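Local atomic coordinates of putative rhamnosidase (Streptomyces avermitilis, PDB entry 3W5N), a protein that hydrolyses terminal alpha-L-rhamnose residues from citrus flavonoid glycosides and gum arabic, and carries a calcium-dependent module that binds L-rhamnose. Residues R161-P166 against N220-S225; R621-S626 against S913-A918. All blocks are in the same frame, centred on the assembly; numbering follows the deposited sequence.

Contact 1. Residues R161-P166 against N220-S225; sequences RTVDLP and NTLAVS. With RAM (alpha-L-rhamnopyranose), chain F.
R161 pairs with L222 through two backbone hydrogen bonds, and the shorter, from L222 N to R161 O at 2.7 Å, meets the carbonyl almost head-on. The guanidinium of R161 leads away from the partner strand, and V163 CG1 lies 3.3 Å above the centre of its plane. T162 faces T221 as a non-hydrogen-bonded pair. In both threonines OG1 is anti to the carbonyl carbon (chi1 -59° and -63°), which brings the hydroxyls together at OG1 to OG1 3.2 Å. T162 OG1 also meets O4 of the chain F rhamnose at 3.0 Å, so this one hydroxyl meets both T221 of the neighbouring strand and a sugar distinct from the one at the module's calcium site. V163 restores the hydrogen-bonded pattern with N220, its N reaching N220 O at 2.9 Å, while the V163 and L222 side chains cross at about a right angle, CG2 meeting CD1 at 4.2 Å. L165 then lays CD1 3.5 Å from N220 ND2; H216 O holds that amide nitrogen beyond the two segments. L165 and L222 also pack on L242 and L240 of strand 235-244. Paired strands whose apolar side chains meet a second sheet are typical of the beta-sandwich of CBM67.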
loop_
_atom_site.group_PDB
_atom_site.type_symbol
_atom_site.label_atom_id
_atom_site.label_comp_id
_atom_site.label_asym_id
_atom_site.label_seq_id
_atom_site.Cartn_x
_atom_site.Cartn_y
_atom_site.Cartn_z
ATOM N N ARG A 161 -31.654 -35.032 11.985
ATOM C CA ARG A 161 -31.465 -35.177 13.419
ATOM C C ARG A 161 -32.505 -34.313 14.105
ATOM O O ARG A 161 -32.677 -33.161 13.738
ATOM C CB ARG A 161 -30.076 -34.680 13.783
ATOM C CG ARG A 161 -29.778 -34.591 15.260
ATOM C CD ARG A 161 -29.359 -35.940 15.770
ATOM N NE ARG A 161 -28.641 -35.827 17.023
ATOM C CZ ARG A 161 -29.135 -36.174 18.204
ATOM N NH1 ARG A 161 -30.376 -36.675 18.306
ATOM N NH2 ARG A 161 -28.373 -36.032 19.292
ATOM N N THR A 162 -33.202 -34.879 15.077
ATOM C CA THR A 162 -34.056 -34.073 15.947
ATOM C C THR A 162 -33.420 -34.031 17.319
ATOM O O THR A 162 -33.164 -35.084 17.919
ATOM C CB THR A 162 -35.474 -34.646 16.063
ATOM O OG1 THR A 162 -36.052 -34.710 14.756
ATOM C CG2 THR A 162 -36.326 -33.750 16.959
ATOM N N VAL A 163 -33.185 -32.815 17.804
ATOM C CA VAL A 163 -32.529 -32.613 19.092
ATOM C C VAL A 163 -33.367 -31.754 20.026
ATOM O O VAL A 163 -34.014 -30.807 19.589
ATOM C CB VAL A 163 -31.133 -31.991 18.929
ATOM C CG1 VAL A 163 -30.181 -33.031 18.379
ATOM C CG2 VAL A 163 -31.173 -30.740 18.058
ATOM N N ASP A 164 -33.351 -32.122 21.304
ATOM C CA ASP A 164 -34.138 -31.464 22.338
ATOM C C ASP A 164 -33.254 -30.390 22.987
ATOM O O ASP A 164 -32.359 -30.700 23.786
ATOM C CB ASP A 164 -34.597 -32.511 23.363
ATOM C CG ASP A 164 -35.582 -31.962 24.389
ATOM O OD1 ASP A 164 -35.828 -30.739 24.434
ATOM O OD2 ASP A 164 -36.122 -32.777 25.170
ATOM N N LEU A 165 -33.490 -29.134 22.627
ATOM C CA LEU A 165 -32.620 -28.037 23.062
ATOM C C LEU A 165 -33.020 -27.456 24.415
ATOM O O LEU A 165 -34.192 -27.509 24.790
ATOM C CB LEU A 165 -32.576 -26.937 22.000
ATOM C CG LEU A 165 -32.069 -27.387 20.617
ATOM C CD1 LEU A 165 -31.905 -26.172 19.722
ATOM C CD2 LEU A 165 -30.757 -28.175 20.709
ATOM N N PRO A 166 -32.039 -26.904 25.157
ATOM C CA PRO A 166 -32.360 -26.406 26.490
ATOM C C PRO A 166 -33.199 -25.130 26.484
ATOM O O PRO A 166 -33.365 -24.464 25.442
ATOM C CB PRO A 166 -30.980 -26.169 27.125
ATOM C CG PRO A 166 -30.049 -25.997 25.977
ATOM C CD PRO A 166 -30.586 -26.882 24.888
ATOM N N ASN A 220 -35.989 -29.572 17.899
ATOM C CA ASN A 220 -35.630 -28.852 16.672
ATOM C C ASN A 220 -35.156 -29.896 15.676
ATOM O O ASN A 220 -34.371 -30.779 16.039
ATOM C CB ASN A 220 -34.469 -27.878 16.917
ATOM C CG ASN A 220 -34.841 -26.703 17.804
ATOM O OD1 ASN A 220 -34.777 -25.557 17.363
ATOM N ND2 ASN A 220 -35.215 -26.970 19.051
ATOM N N THR A 221 -35.608 -29.797 14.434
ATOM C CA THR A 221 -35.197 -30.754 13.406
ATOM C C THR A 221 -34.179 -30.168 12.469
ATOM O O THR A 221 -34.436 -29.173 11.798
ATOM C CB THR A 221 -36.397 -31.284 12.632
ATOM O OG1 THR A 221 -37.239 -31.995 13.553
ATOM C CG2 THR A 221 -35.945 -32.228 11.482
ATOM N N LEU A 222 -32.994 -30.770 12.471
ATOM C CA LEU A 222 -31.917 -30.359 11.598
ATOM C C LEU A 222 -31.900 -31.319 10.416
ATOM O O LEU A 222 -32.070 -32.518 10.592
ATOM C CB LEU A 222 -30.574 -30.397 12.352
ATOM C CG LEU A 222 -30.559 -29.765 13.753
ATOM C CD1 LEU A 222 -29.208 -29.909 14.446
ATOM C CD2 LEU A 222 -30.974 -28.306 13.665
ATOM N N ALA A 223 -31.727 -30.785 9.212
ATOM C CA ALA A 223 -31.657 -31.622 8.009
ATOM C C ALA A 223 -30.568 -31.104 7.102
ATOM O O ALA A 223 -30.435 -29.892 6.896
ATOM C CB ALA A 223 -33.010 -31.667 7.289
ATOM N N VAL A 224 -29.793 -32.028 6.540
ATOM C CA VAL A 224 -28.643 -31.670 5.739
ATOM C C VAL A 224 -28.636 -32.568 4.514
ATOM O O VAL A 224 -28.802 -33.781 4.639
ATOM C CB VAL A 224 -27.327 -31.896 6.541
ATOM C CG1 VAL A 224 -26.103 -31.735 5.651
ATOM C CG2 VAL A 224 -27.251 -30.964 7.753
ATOM N N SER A 225 -28.478 -31.964 3.340
ATOM C CA SER A 225 -28.068 -32.708 2.142
ATOM C C SER A 225 -26.591 -32.412 1.916
ATOM O O SER A 225 -26.132 -31.286 2.136
ATOM C CB SER A 225 -28.906 -32.320 0.912
ATOM O OG SER A 225 -28.729 -30.952 0.554
HETATM C C1 RAM F . -41.651 -38.042 16.358
HETATM C C2 RAM F . -41.180 -37.992 14.877
HETATM C C3 RAM F . -40.636 -36.563 14.744
HETATM C C4 RAM F . -39.415 -36.339 15.651
HETATM C C5 RAM F . -39.789 -36.628 17.121
HETATM C C6 RAM F . -38.564 -36.643 18.036
HETATM O O1 RAM F . -42.622 -37.034 16.727
HETATM O O2 RAM F . -40.233 -39.062 14.873
HETATM O O3 RAM F . -40.360 -36.177 13.394
HETATM O O4 RAM F . -38.918 -35.001 15.452
HETATM O O5 RAM F . -40.514 -37.887 17.244
#

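Contact 2. Residues R621-S626 against S913-A918; sequences RGNFLS and SFNHYA. With RAM (alpha-L-rhamnopyranose), chain E; RAM (alpha-L-rhamnopyranose), chain C.
N623 ND2 is gripped twice: across the contact it donates to N915 O at 3.0 Å, and it also bonds G619 O in the preceding helix. The bond to N915 is fairly straight, with 161° at the hydrogen. Its acceptor lies close to the plane of the N623 amide, yet the nitrogen stands well above the carbonyl plane of N915 (50° out of it) and is not on a lone pair. T629 OG1 holds the other end of the amide, OD1, which fixes the rotation of the whole group. The two asparagine side chains run antiparallel alongside each other, their amides turned steeply rather than stacked. Beside this polar link, N623 CB rests 3.5 Å from Y917 CE2. The tyrosine takes the hindered rotamer with CG between the backbone N and the carbonyl carbon (chi1 48°), which brings the ring against N623 and F624. There its CE2 comes to the edge of the F624 ring, 4.0 Å from CE1. F660 and F647 stack on F624 and Y917 respectively. The second segment is folded by an ST turn, in which N915 N donates to S913 OG at 3.1 Å. The same hydroxyl reaches H916 ND1 at 2.7 Å, in the plane of the imidazole. H916 NE2 is thereby aimed at the chain C rhamnose, donating to O3 at 3.0 Å and also to O2. D630, E636, D643 and W695 also hydrogen-bond this sugar. R621 holds the separate chain E rhamnose with both terminal nitrogens, NH2 to O5 at 2.8 Å and NH1 to O2. The chemistry implies a division of labour: S913 probably orients the sugar-binding H916 directly, whereas N623, by holding the carbonyl just before it, probably steadies the backbone that carries it.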
loop_
_atom_site.group_PDB
_atom_site.type_symbol
_atom_site.label_atom_id
_atom_site.label_comp_id
_atom_site.label_asym_id
_atom_site.label_seq_id
_atom_site.Cartn_x
_atom_site.Cartn_y
_atom_site.Cartn_z
ATOM N N ARG A 621 -1.255 7.613 -5.207
ATOM C CA ARG A 621 -1.693 7.711 -3.816
ATOM C C ARG A 621 -2.534 6.513 -3.446
ATOM O O ARG A 621 -2.473 6.027 -2.311
ATOM C CB ARG A 621 -2.426 9.024 -3.536
ATOM C CG ARG A 621 -3.864 9.075 -4.043
ATOM C CD ARG A 621 -4.400 10.468 -3.800
ATOM N NE ARG A 621 -4.052 11.338 -4.927
ATOM C CZ ARG A 621 -4.349 12.632 -5.016
ATOM N NH1 ARG A 621 -4.961 13.248 -4.010
ATOM N NH2 ARG A 621 -4.000 13.324 -6.109
ATOM N N GLY A 622 -3.295 6.007 -4.408
ATOM C CA GLY A 622 -4.132 4.830 -4.143
ATOM C C GLY A 622 -3.325 3.576 -3.798
ATOM O O GLY A 622 -3.833 2.639 -3.158
ATOM N N ASN A 623 -2.078 3.528 -4.263
ATOM C CA ASN A 623 -1.236 2.361 -4.060
ATOM C C ASN A 623 -0.055 2.602 -3.106
ATOM O O ASN A 623 0.878 1.813 -3.065
ATOM C CB ASN A 623 -0.728 1.833 -5.412
ATOM C CG ASN A 623 -1.805 1.091 -6.166
ATOM O OD1 ASN A 623 -2.148 -0.032 -5.811
ATOM N ND2 ASN A 623 -2.376 1.735 -7.196
ATOM N N PHE A 624 -0.115 3.695 -2.356
ATOM C CA PHE A 624 0.941 4.036 -1.396
ATOM C C PHE A 624 0.352 3.961 0.027
ATOM O O PHE A 624 0.322 4.950 0.754
ATOM C CB PHE A 624 1.480 5.439 -1.708
ATOM C CG PHE A 624 2.725 5.469 -2.572
ATOM C CD1 PHE A 624 2.944 4.529 -3.596
ATOM C CD2 PHE A 624 3.671 6.480 -2.381
ATOM C CE1 PHE A 624 4.093 4.592 -4.388
ATOM C CE2 PHE A 624 4.809 6.551 -3.177
ATOM C CZ PHE A 624 5.024 5.612 -4.181
ATOM N N LEU A 625 -0.133 2.778 0.413
ATOM C CA LEU A 625 -0.654 2.510 1.766
ATOM C C LEU A 625 0.233 1.430 2.404
ATOM O O LEU A 625 0.078 0.229 2.118
ATOM C CB LEU A 625 -2.107 2.012 1.734
ATOM C CG LEU A 625 -3.287 2.973 1.587
ATOM C CD1 LEU A 625 -3.386 3.456 0.131
ATOM C CD2 LEU A 625 -4.575 2.262 2.002
ATOM N N SER A 626 1.168 1.875 3.232
ATOM C CA SER A 626 2.154 1.017 3.942
ATOM C C SER A 626 3.231 0.390 3.041
ATOM O O SER A 626 4.429 0.445 3.363
ATOM C CB SER A 626 1.478 -0.071 4.828
ATOM O OG SER A 626 2.490 -0.770 5.552
ATOM N N SER A 913 -7.349 -4.947 -13.277
ATOM C CA SER A 913 -7.449 -3.851 -12.329
ATOM C C SER A 913 -7.583 -2.507 -13.042
ATOM O O SER A 913 -7.005 -2.294 -14.118
ATOM C CB SER A 913 -6.199 -3.895 -11.413
ATOM O OG SER A 913 -5.717 -2.597 -11.106
ATOM N N PHE A 914 -8.359 -1.604 -12.456
ATOM C CA PHE A 914 -8.484 -0.247 -12.966
ATOM C C PHE A 914 -7.679 0.764 -12.147
ATOM O O PHE A 914 -7.942 1.960 -12.205
ATOM C CB PHE A 914 -9.958 0.159 -13.040
ATOM C CG PHE A 914 -10.756 -0.696 -13.983
ATOM C CD1 PHE A 914 -11.318 -1.896 -13.554
ATOM C CD2 PHE A 914 -10.892 -0.326 -15.316
ATOM C CE1 PHE A 914 -12.046 -2.692 -14.434
ATOM C CE2 PHE A 914 -11.599 -1.129 -16.203
ATOM C CZ PHE A 914 -12.176 -2.300 -15.760
ATOM N N ASN A 915 -6.676 0.284 -11.416
ATOM C CA ASN A 915 -5.868 1.171 -10.559
ATOM C C ASN A 915 -4.464 0.574 -10.301
ATOM O O ASN A 915 -4.129 0.235 -9.180
ATOM C CB ASN A 915 -6.631 1.476 -9.252
ATOM C CG ASN A 915 -6.129 2.727 -8.539
ATOM O OD1 ASN A 915 -5.159 3.359 -8.958
ATOM N ND2 ASN A 915 -6.815 3.102 -7.457
ATOM N N HIS A 916 -3.672 0.460 -11.370
ATOM C CA HIS A 916 -2.257 0.046 -11.341
ATOM C C HIS A 916 -1.455 1.279 -11.759
ATOM O O HIS A 916 -1.825 1.941 -12.763
ATOM C CB HIS A 916 -2.002 -1.028 -12.400
ATOM C CG HIS A 916 -1.994 -2.439 -11.884
ATOM N ND1 HIS A 916 -3.127 -3.071 -11.412
ATOM C CD2 HIS A 916 -1.003 -3.361 -11.841
ATOM C CE1 HIS A 916 -2.825 -4.310 -11.061
ATOM N NE2 HIS A 916 -1.540 -4.512 -11.307
ATOM N N TYR A 917 -0.373 1.617 -11.049
ATOM C CA TYR A 917 0.372 2.830 -11.447
ATOM C C TYR A 917 1.386 2.681 -12.595
ATOM O O TYR A 917 1.879 3.695 -13.113
ATOM C CB TYR A 917 1.035 3.568 -10.258
ATOM C CG TYR A 917 1.835 2.716 -9.299
ATOM C CD1 TYR A 917 2.805 1.800 -9.749
ATOM C CD2 TYR A 917 1.640 2.848 -7.925
ATOM C CE1 TYR A 917 3.539 1.029 -8.842
ATOM C CE2 TYR A 917 2.371 2.088 -7.013
ATOM C CZ TYR A 917 3.304 1.174 -7.474
ATOM O OH TYR A 917 4.006 0.425 -6.555
ATOM N N ALA A 918 1.654 1.445 -13.016
ATOM C CA ALA A 918 2.723 1.161 -13.995
ATOM C C ALA A 918 2.725 2.055 -15.248
ATOM O O ALA A 918 3.771 2.626 -15.609
ATOM C CB ALA A 918 2.735 -0.318 -14.374
HETATM C C1 RAM E . -3.229 16.553 -4.600
HETATM C C2 RAM E . -4.122 17.113 -3.496
HETATM C C3 RAM E . -5.012 18.212 -4.061
HETATM C C4 RAM E . -5.816 17.668 -5.257
HETATM C C5 RAM E . -4.882 17.067 -6.317
HETATM C C6 RAM E . -5.615 16.372 -7.467
HETATM O O1 RAM E . -2.304 17.568 -5.003
HETATM O O2 RAM E . -4.954 16.062 -2.981
HETATM O O3 RAM E . -5.866 18.644 -2.994
HETATM O O4 RAM E . -6.610 18.707 -5.837
HETATM O O5 RAM E . -4.009 16.097 -5.713
HETATM C C1 RAM C . 0.181 -9.008 -11.578
HETATM C C2 RAM C . 0.501 -7.944 -10.514
HETATM C C3 RAM C . 1.619 -6.980 -10.975
HETATM C C4 RAM C . 2.637 -7.567 -11.968
HETATM C C5 RAM C . 2.635 -9.063 -11.822
HETATM C C6 RAM C . 3.696 -9.635 -12.770
HETATM O O1 RAM C . -0.495 -10.133 -11.004
HETATM O O2 RAM C . -0.736 -7.274 -10.152
HETATM O O3 RAM C . 1.075 -5.877 -11.686
HETATM O O4 RAM C . 3.983 -7.087 -11.753
HETATM O O5 RAM C . 1.344 -9.538 -12.199
#

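How the contacts relate
Following the chain from the N terminus, contact 1 comes first and closes a loop of 53 residues, strand and turn without helix, inside the CBM67 region. It joins strands 156-165 and 218-227 of one sheet. The chain then runs on through further beta domains before contact 2 opens. That contact closes a far longer loop, 286 residues rich in helix, and ties the chain at helix 607-622 to the segment before helix 923-929, bringing together parts from near the beginning and the end of the sequence of the (alpha/alpha)6 domain typical of this family. The loops are in series, neither nesting nor crossing. Their centres lie 50 Å apart and they do not touch: one lies within the sugar-binding module, the other within the catalytic domain.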